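Local coordinates for protein phosphotriesterase, putative (Deinococcus radiodurans, PDB 4J35) that probably hydrolyses lactones at a centre of two divalent metal ions, and has been engineered to hydrolyse organophosphates, at residues 187-191 and 217-222; 34-40 and 268-272. The protein carries 7 engineered substitutions. All blocks are in the same frame, centred on the assembly; numbering follows the deposited sequence.

Contact 1. Residues 187-191 and 217-222; sequences AELLT and TLRHGV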
loop_
_atom_site.group_PDB
_atom_site.type_symbol
_atom_site.label_atom_id
_atom_site.label_comp_id
_atom_site.label_asym_id
_atom_site.label_seq_id
_atom_site.Cartn_x
_atom_site.Cartn_y
_atom_site.Cartn_z
ATOM N N ALA A 187 11.800 9.793 -0.486
ATOM C CA ALA A 187 12.104 9.834 0.927
ATOM C C ALA A 187 12.740 11.181 1.194
ATOM O O ALA A 187 12.421 11.856 2.158
ATOM C CB ALA A 187 13.062 8.688 1.324
ATOM N N GLU A 188 13.592 11.582 0.274
ATOM C CA GLU A 188 14.260 12.888 0.398
ATOM C C GLU A 188 13.291 14.068 0.271
ATOM O O GLU A 188 13.399 15.056 1.017
ATOM C CB GLU A 188 15.302 13.019 -0.677
ATOM C CG GLU A 188 15.973 14.390 -0.633
ATOM C CD GLU A 188 16.996 14.512 -1.708
ATOM O OE1 GLU A 188 16.643 14.234 -2.878
ATOM O OE2 GLU A 188 18.149 14.851 -1.381
ATOM N N LEU A 189 12.358 13.978 -0.675
ATOM C CA LEU A 189 11.353 15.020 -0.857
ATOM C C LEU A 189 10.425 15.135 0.363
ATOM O O LEU A 189 10.244 16.209 0.924
ATOM C CB LEU A 189 10.553 14.784 -2.143
ATOM C CG LEU A 189 9.379 15.722 -2.398
ATOM C CD1 LEU A 189 9.847 17.197 -2.368
ATOM C CD2 LEU A 189 8.698 15.414 -3.735
ATOM N N LEU A 190 9.829 14.034 0.785
ATOM C CA LEU A 190 8.952 14.073 1.948
ATOM C C LEU A 190 9.664 14.528 3.246
ATOM O O LEU A 190 9.094 15.284 4.033
ATOM C CB LEU A 190 8.329 12.677 2.172
ATOM C CG LEU A 190 7.270 12.299 1.116
ATOM C CD1 LEU A 190 6.932 10.761 1.301
ATOM C CD2 LEU A 190 6.033 13.147 1.215
ATOM N N THR A 191 10.875 14.048 3.491
ATOM C CA THR A 191 11.610 14.487 4.687
ATOM C C THR A 191 11.972 15.985 4.591
ATOM O O THR A 191 11.839 16.716 5.578
ATOM C CB THR A 191 12.887 13.653 4.996
ATOM O OG1 THR A 191 13.753 13.579 3.848
ATOM C CG2 THR A 191 12.494 12.237 5.461
ATOM N N THR A 217 17.764 4.901 0.426
ATOM C CA THR A 217 16.467 5.320 0.891
ATOM C C THR A 217 16.383 5.331 2.408
ATOM O O THR A 217 15.819 6.281 3.001
ATOM C CB THR A 217 15.341 4.331 0.305
ATOM O OG1 THR A 217 15.507 4.236 -1.107
ATOM C CG2 THR A 217 13.975 4.872 0.578
ATOM N N LEU A 218 16.954 4.284 3.034
ATOM C CA LEU A 218 16.820 4.032 4.474
ATOM C C LEU A 218 17.554 5.125 5.254
ATOM O O LEU A 218 17.251 5.435 6.395
ATOM C CB LEU A 218 17.414 2.689 4.856
ATOM C CG LEU A 218 16.412 1.565 4.454
ATOM C CD1 LEU A 218 17.117 0.251 4.424
ATOM C CD2 LEU A 218 15.283 1.570 5.465
ATOM N N ARG A 219 18.521 5.686 4.582
ATOM C CA ARG A 219 19.294 6.825 5.111
ATOM C C ARG A 219 18.430 8.014 5.609
ATOM O O ARG A 219 18.870 8.804 6.458
ATOM C CB ARG A 219 20.237 7.292 4.003
ATOM C CG ARG A 219 21.212 8.346 4.383
ATOM C CD ARG A 219 22.481 7.693 4.901
ATOM N NE ARG A 219 23.402 7.348 3.816
ATOM C CZ ARG A 219 24.502 8.035 3.506
ATOM N NH1 ARG A 219 24.850 9.115 4.204
ATOM N NH2 ARG A 219 25.270 7.636 2.498
ATOM N N HIS A 220 17.205 8.150 5.088
ATOM C CA HIS A 220 16.347 9.287 5.405
ATOM C C HIS A 220 15.503 9.044 6.614
ATOM O O HIS A 220 14.732 9.917 7.021
ATOM C CB HIS A 220 15.486 9.649 4.195
ATOM C CG HIS A 220 16.281 10.189 3.057
ATOM N ND1 HIS A 220 16.652 9.422 1.978
ATOM C CD2 HIS A 220 16.850 11.404 2.869
ATOM C CE1 HIS A 220 17.378 10.148 1.149
ATOM N NE2 HIS A 220 17.525 11.354 1.674
ATOM N N GLY A 221 15.651 7.840 7.171
ATOM C CA GLY A 221 14.979 7.457 8.397
ATOM C C GLY A 221 13.622 6.830 8.158
ATOM O O GLY A 221 12.919 6.506 9.125
ATOM N N VAL A 222 13.242 6.728 6.890
ATOM C CA VAL A 222 11.954 6.163 6.528
ATOM C C VAL A 222 12.019 4.651 6.589
ATOM O O VAL A 222 13.084 4.040 6.674
ATOM C CB VAL A 222 11.453 6.603 5.106
ATOM C CG1 VAL A 222 11.264 8.157 5.035
ATOM C CG2 VAL A 222 12.409 6.106 3.987
#

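Contact 2. Residues 34-40 and 268-272; sequences DVTLGPF and HWLGR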
loop_
_atom_site.group_PDB
_atom_site.type_symbol
_atom_site.label_atom_id
_atom_site.label_comp_id
_atom_site.label_asym_id
_atom_site.label_seq_id
_atom_site.Cartn_x
_atom_site.Cartn_y
_atom_site.Cartn_z
ATOM N N ASP A 34 -16.567 0.560 -18.305
ATOM C CA ASP A 34 -16.934 -0.778 -18.764
ATOM C C ASP A 34 -18.072 -1.364 -17.925
ATOM O O ASP A 34 -18.203 -2.572 -17.799
ATOM C CB ASP A 34 -15.708 -1.717 -18.704
ATOM C CG ASP A 34 -15.885 -2.962 -19.612
ATOM O OD1 ASP A 34 -16.634 -2.875 -20.610
ATOM O OD2 ASP A 34 -15.294 -4.026 -19.319
ATOM N N VAL A 35 -18.904 -0.500 -17.337
ATOM C CA VAL A 35 -19.960 -0.955 -16.408
ATOM C C VAL A 35 -21.045 -1.831 -17.042
ATOM O O VAL A 35 -21.636 -2.695 -16.380
ATOM C CB VAL A 35 -20.650 0.263 -15.703
ATOM C CG1 VAL A 35 -21.321 1.171 -16.729
ATOM C CG2 VAL A 35 -21.642 -0.217 -14.674
ATOM N N THR A 36 -21.325 -1.642 -18.319
ATOM C CA THR A 36 -22.408 -2.442 -18.918
ATOM C C THR A 36 -22.090 -3.929 -18.900
ATOM O O THR A 36 -22.938 -4.779 -18.544
ATOM C CB THR A 36 -22.719 -1.965 -20.353
ATOM O OG1 THR A 36 -23.146 -0.598 -20.303
ATOM C CG2 THR A 36 -23.805 -2.835 -20.986
ATOM N N LEU A 37 -20.874 -4.277 -19.281
ATOM C CA LEU A 37 -20.515 -5.703 -19.347
ATOM C C LEU A 37 -19.710 -6.155 -18.136
ATOM O O LEU A 37 -19.584 -7.357 -17.874
ATOM C CB LEU A 37 -19.743 -6.009 -20.633
ATOM C CG LEU A 37 -20.556 -5.859 -21.916
ATOM C CD1 LEU A 37 -19.716 -6.300 -23.111
ATOM C CD2 LEU A 37 -21.885 -6.652 -21.848
ATOM N N GLY A 38 -19.178 -5.205 -17.376
ATOM C CA GLY A 38 -18.382 -5.550 -16.196
ATOM C C GLY A 38 -18.800 -4.794 -14.935
ATOM O O GLY A 38 -17.985 -4.089 -14.318
ATOM N N PRO A 39 -20.077 -4.928 -14.553
ATOM C CA PRO A 39 -20.625 -4.275 -13.362
ATOM C C PRO A 39 -20.091 -4.892 -12.078
ATOM O O PRO A 39 -19.587 -6.028 -12.065
ATOM C CB PRO A 39 -22.123 -4.568 -13.480
ATOM C CG PRO A 39 -22.160 -5.894 -14.114
ATOM C CD PRO A 39 -21.064 -5.838 -15.161
ATOM N N PHE A 40 -20.222 -4.163 -10.979
ATOM C CA PHE A 40 -19.784 -4.691 -9.697
ATOM C C PHE A 40 -20.779 -5.743 -9.210
ATOM O O PHE A 40 -21.964 -5.459 -9.101
ATOM C CB PHE A 40 -19.699 -3.566 -8.676
ATOM C CG PHE A 40 -19.121 -3.976 -7.358
ATOM C CD1 PHE A 40 -17.972 -4.738 -7.299
ATOM C CD2 PHE A 40 -19.711 -3.570 -6.173
ATOM C CE1 PHE A 40 -17.418 -5.093 -6.083
ATOM C CE2 PHE A 40 -19.165 -3.926 -4.945
ATOM C CZ PHE A 40 -18.018 -4.683 -4.903
ATOM N N HIS A 268 -10.322 -8.864 -5.320
ATOM C CA HIS A 268 -11.448 -8.902 -6.260
ATOM C C HIS A 268 -11.268 -7.816 -7.289
ATOM O O HIS A 268 -11.132 -6.661 -6.962
ATOM C CB HIS A 268 -12.759 -8.672 -5.534
ATOM C CG HIS A 268 -13.949 -8.605 -6.440
ATOM N ND1 HIS A 268 -14.655 -9.723 -6.812
ATOM C CD2 HIS A 268 -14.554 -7.557 -7.043
ATOM C CE1 HIS A 268 -15.657 -9.368 -7.600
ATOM N NE2 HIS A 268 -15.620 -8.058 -7.752
ATOM N N TRP A 269 -11.259 -8.196 -8.547
ATOM C CA TRP A 269 -10.966 -7.234 -9.590
ATOM C C TRP A 269 -12.237 -6.537 -10.120
ATOM O O TRP A 269 -13.278 -7.177 -10.328
ATOM C CB TRP A 269 -10.179 -7.995 -10.651
ATOM C CG TRP A 269 -10.154 -7.483 -12.026
ATOM C CD1 TRP A 269 -11.063 -7.749 -13.038
ATOM C CD2 TRP A 269 -9.118 -6.700 -12.613
ATOM N NE1 TRP A 269 -10.663 -7.139 -14.203
ATOM C CE2 TRP A 269 -9.475 -6.487 -13.976
ATOM C CE3 TRP A 269 -7.928 -6.141 -12.119
ATOM C CZ2 TRP A 269 -8.687 -5.737 -14.842
ATOM C CZ3 TRP A 269 -7.149 -5.390 -12.976
ATOM C CH2 TRP A 269 -7.534 -5.193 -14.332
ATOM N N LEU A 270 -12.161 -5.228 -10.310
ATOM C CA LEU A 270 -13.291 -4.461 -10.865
ATOM C C LEU A 270 -13.244 -4.407 -12.390
ATOM O O LEU A 270 -12.173 -4.378 -12.996
ATOM C CB LEU A 270 -13.344 -3.038 -10.266
ATOM C CG LEU A 270 -13.360 -3.044 -8.729
ATOM C CD1 LEU A 270 -13.214 -1.617 -8.183
ATOM C CD2 LEU A 270 -14.635 -3.704 -8.186
ATOM N N GLY A 271 -14.421 -4.398 -13.005
ATOM C CA GLY A 271 -14.513 -4.464 -14.449
ATOM C C GLY A 271 -14.881 -5.871 -14.852
ATOM O O GLY A 271 -15.271 -6.679 -14.003
ATOM N N ARG A 272 -14.783 -6.168 -16.143
ATOM C CA ARG A 272 -15.006 -7.516 -16.611
ATOM C C ARG A 272 -13.849 -8.377 -16.142
ATOM O O ARG A 272 -12.718 -7.926 -16.121
ATOM C CB ARG A 272 -15.050 -7.558 -18.140
ATOM C CG ARG A 272 -16.421 -7.505 -18.740
ATOM C CD ARG A 272 -16.330 -7.593 -20.257
ATOM N NE ARG A 272 -16.040 -6.301 -20.889
ATOM C CZ ARG A 272 -16.088 -6.116 -22.208
ATOM N NH1 ARG A 272 -16.328 -7.159 -23.011
ATOM N NH2 ARG A 272 -15.856 -4.919 -22.727
HETATM O O HOH W 1 -16.862 -4.306 -11.637
#

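Contact 1. Residues 187-191 and 217-222
The H220 imidazole lies with one face over the backbone of the helix at 187-191, above A187 C and E188 CA; its ND1 comes within 3.7 Å of A187 CB and its NE2 within 3.6 Å of E188 CB. A187 suits this spot because its small methyl lets the flat ring approach, while also meeting V222 CG2 (3.8 Å) and T217 CG2 (4.0 Å). E188 touches mainly through its CA, CB and CG, and its carboxylate leads away. One turn on, T191 returns its hydroxyl to its own helix, OG1 bonding A187 O at 2.8 Å, and so can offer CG2 to H220 O (3.6 Å). G221 ends the type I turn from L218 with positive phi, easiest for glycine, and the chain runs on through V222, which also packs on I200 and I202, into strand 223-226. No hydrogen bond crosses: this is mainly van der Waals packing of helix 183-192 on the end of helix 211-218 and the turn after it, outside a TIM barrel.

Contact 2. Residues 34-40 and 268-272
This is a loop-to-loop contact, mixing polar and apolar pieces, between the segment that follows strand 17-26 and the chain leaving strand 266-269. A bidentate salt bridge fastens one end: R272 NE donates to D34 OD2 at 2.9 Å, almost straight, and R272 NH2 to D34 OD1 at 3.0 Å. Arginine suits the place because its long aliphatic stem crosses L37, with R272 CG 3.3 Å from L37 O, before the charge is reached; L37 CD1 then lies over a face of the guanidinium, 3.5 Å from R272 NH1. At the centre G38 lets the backbones close up: its CA sits 3.7 Å from R272 N, where any beta carbon would collide. G271 is glycine for a local reason, since a beta carbon would jam against L270 O. In this TIM barrel the two strands are parallel neighbours, the first and last of the barrel, so the contact joins loops at the seam where it closes; the F26 backbone hydrogen-bonds those of H268 and L270. Water 1 bridges the loops, donating to G38 O (2.9 Å) and accepting from G271 N (2.8 Å). Towards the barrel the contact becomes mostly aromatic and aliphatic: F40 CD1 meets L270 CD2 at 3.6 Å, and the F40 and H268 rings pair obliquely, centroids 5.8 Å apart. F78 packs edge-to-face with F40.

In the fold
Contacts 1 and 2 lie on opposite sides of the chain's centre, with their centres 38 Å and their nearest atoms about 25 Å apart, and they do not touch. Both segments of contact 1 lie in the 227 residues between those of contact 2. The cobalt centre, with ligands including H21, H23, H176, H204 and D264, lies between them. Contact 2 belongs to the rim of loops at the catalytic end of the barrel: the H268 side chain is about 9 Å from that of H23, and the L270 side chain about 13 Å from a cobalt ion. Contact 1 packs helices at the other end, although the T217 side chain still comes within about 11 Å of the H204 side chain.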